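Local coordinates for cell surface protein (Faecalibacterium prausnitzii A2-165, PDB 4GT6) that is of unknown function but probably binds other proteins through its leucine-rich repeats, the part of the longer surface protein in this chain, at residues A[172-177]-A[191-196]. Numbering follows the deposited sequence.
Sequences TAIEER and AKVTRI. With EDO (1,2-ethanediol), chain G; EDO (1,2-ethanediol), chain F.
Two successive rungs of the BspA-type leucine-rich repeat solenoid meet where the short strand around Ala-173 and Ile-174 runs parallel to that of Arg-195 and Ile-196. Ile-174 N donates to Arg-195 O (2.9 Å). Thr-194 N makes a nearly straight bond to Thr-172 O (2.8 Å). A water ties that same carbonyl to Thr-172 OG1 and Thr-194 OG1, threonine hydroxyls suiting this partly exposed end. On the side of Ala-173, Arg-195 meets Glu-175 side-on: NE donates to OE1 and NH2 to OE2 (both 2.9 Å), each oxygen using its syn lone pair. A bend at chi2 (-63°) brings the Glu-175 carboxylate back to Arg-195, and the two planes lie 15° apart. Ala-173 is small enough to sit under the guanidinium, its CB 3.6 Å from Arg-195 NH2 over one face. An alanine in place of Glu-175 would probably leave the Arg-195 guanidinium without its charged mate and free to turn. On the other side the branched, apolar Ile-174 and Ile-196 lie level and touch through their CD1 methyls, 4.3 Å apart, both resting on Ile-189 of strand 186-189. Strand 173-174 is the middle of three parallel strands, between 150-151 and 195-196.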
loop_
_atom_site.group_PDB
_atom_site.type_symbol
_atom_site.label_atom_id
_atom_site.label_comp_id
_atom_site.label_asym_id
_atom_site.label_seq_id
_atom_site.Cartn_x
_atom_site.Cartn_y
_atom_site.Cartn_z
ATOM N N THR A 172 0.267 12.449 11.112
ATOM C CA THR A 172 0.837 11.715 12.252
ATOM C C THR A 172 0.888 10.210 11.990
ATOM O O THR A 172 1.502 9.477 12.778
ATOM C CB THR A 172 0.065 11.982 13.558
ATOM O OG1 THR A 172 -1.192 11.298 13.513
ATOM C CG2 THR A 172 -0.117 13.466 13.842
ATOM N N ALA A 173 0.193 9.740 10.942
ATOM C CA ALA A 173 0.159 8.311 10.641
ATOM C C ALA A 173 0.049 8.056 9.172
ATOM O O ALA A 173 -0.664 8.769 8.469
ATOM C CB ALA A 173 -1.001 7.620 11.372
ATOM N N ILE A 174 0.773 7.040 8.701
ATOM C CA ILE A 174 0.698 6.538 7.322
ATOM C C ILE A 174 0.212 5.123 7.505
ATOM O O ILE A 174 0.981 4.269 7.945
ATOM C CB ILE A 174 2.033 6.657 6.548
ATOM C CG1 ILE A 174 2.516 8.109 6.484
ATOM C CG2 ILE A 174 1.909 6.029 5.140
ATOM C CD1 ILE A 174 4.021 8.226 6.035
ATOM N N GLU A 175 -1.065 4.861 7.204
ATOM C CA GLU A 175 -1.651 3.569 7.563
ATOM C C GLU A 175 -1.248 2.435 6.626
ATOM O O GLU A 175 -0.594 2.654 5.603
ATOM C CB GLU A 175 -3.197 3.662 7.725
ATOM C CG GLU A 175 -3.687 4.739 8.708
ATOM C CD GLU A 175 -3.303 4.644 10.183
ATOM O OE1 GLU A 175 -2.515 3.746 10.561
ATOM O OE2 GLU A 175 -3.782 5.494 10.968
ATOM N N GLU A 176 -1.619 1.214 6.993
ATOM C CA GLU A 176 -1.287 0.015 6.233
ATOM C C GLU A 176 -1.553 0.148 4.750
ATOM O O GLU A 176 -2.632 0.614 4.359
ATOM C CB GLU A 176 -2.119 -1.178 6.738
ATOM C CG GLU A 176 -1.667 -1.731 8.072
ATOM C CD GLU A 176 -2.453 -2.932 8.566
ATOM O OE1 GLU A 176 -3.431 -3.328 7.890
ATOM O OE2 GLU A 176 -2.103 -3.460 9.649
ATOM N N ARG A 177 -0.573 -0.291 3.922
ATOM C CA ARG A 177 -0.680 -0.350 2.452
ATOM C C ARG A 177 -0.986 1.016 1.795
ATOM O O ARG A 177 -1.385 1.052 0.628
ATOM C CB ARG A 177 -1.763 -1.389 2.027
ATOM C CG ARG A 177 -1.623 -2.760 2.718
ATOM C CD ARG A 177 -2.621 -3.823 2.249
ATOM N NE ARG A 177 -2.588 -4.074 0.805
ATOM C CZ ARG A 177 -1.661 -4.790 0.174
ATOM N NH1 ARG A 177 -0.650 -5.326 0.847
ATOM N NH2 ARG A 177 -1.727 -4.957 -1.140
ATOM N N ALA A 191 7.917 15.187 10.269
ATOM C CA ALA A 191 8.310 15.111 11.686
ATOM C C ALA A 191 7.297 14.495 12.642
ATOM O O ALA A 191 7.705 13.798 13.570
ATOM C CB ALA A 191 8.692 16.494 12.203
ATOM N N LYS A 192 5.996 14.718 12.419
ATOM C CA LYS A 192 4.981 14.245 13.364
ATOM C C LYS A 192 4.514 12.807 13.135
ATOM O O LYS A 192 3.644 12.337 13.866
ATOM C CB LYS A 192 3.784 15.200 13.339
ATOM C CG LYS A 192 4.098 16.482 14.125
ATOM C CD LYS A 192 3.228 17.675 13.739
ATOM C CE LYS A 192 1.744 17.406 13.731
ATOM N NZ LYS A 192 1.034 18.208 14.749
ATOM N N VAL A 193 5.081 12.096 12.158
ATOM C CA VAL A 193 4.657 10.716 11.934
ATOM C C VAL A 193 5.081 9.818 13.126
ATOM O O VAL A 193 6.281 9.708 13.437
ATOM C CB VAL A 193 5.177 10.170 10.582
ATOM C CG1 VAL A 193 4.882 8.658 10.474
ATOM C CG2 VAL A 193 4.526 10.936 9.412
ATOM N N THR A 194 4.099 9.183 13.782
ATOM C CA THR A 194 4.382 8.284 14.919
ATOM C C THR A 194 3.913 6.860 14.631
ATOM O O THR A 194 4.133 5.960 15.459
ATOM C CB THR A 194 3.770 8.799 16.230
ATOM O OG1 THR A 194 2.354 8.911 16.050
ATOM C CG2 THR A 194 4.409 10.117 16.707
ATOM N N ARG A 195 3.282 6.648 13.456
ATOM C CA ARG A 195 2.841 5.317 13.046
ATOM C C ARG A 195 2.946 5.164 11.543
ATOM O O ARG A 195 2.461 6.006 10.785
ATOM C CB ARG A 195 1.395 5.018 13.513
ATOM C CG ARG A 195 0.834 3.687 12.961
ATOM C CD ARG A 195 -0.441 3.254 13.665
ATOM N NE ARG A 195 -1.569 4.126 13.325
ATOM C CZ ARG A 195 -2.060 5.072 14.119
ATOM N NH1 ARG A 195 -1.536 5.275 15.323
ATOM N NH2 ARG A 195 -3.069 5.828 13.713
ATOM N N ILE A 196 3.564 4.071 11.113
ATOM C CA ILE A 196 3.592 3.679 9.702
ATOM C C ILE A 196 3.112 2.236 9.704
ATOM O O ILE A 196 3.765 1.376 10.297
ATOM C CB ILE A 196 4.955 3.861 8.967
ATOM C CG1 ILE A 196 5.444 5.329 9.020
ATOM C CG2 ILE A 196 4.820 3.356 7.509
ATOM C CD1 ILE A 196 6.743 5.651 8.211
HETATM C C1 EDO G . 1.721 -7.892 -0.575
HETATM O O1 EDO G . 0.830 -7.562 0.480
HETATM C C2 EDO G . 2.834 -6.818 -0.628
HETATM O O2 EDO G . 2.286 -5.582 -1.015
HETATM C C1 EDO F . 5.926 -0.877 7.348
HETATM O O1 EDO F . 5.851 -2.167 6.678
HETATM C C2 EDO F . 5.595 -1.050 8.865
HETATM O O2 EDO F . 6.037 0.028 9.701
HETATM O O HOH W 1 -0.293 8.554 14.892
#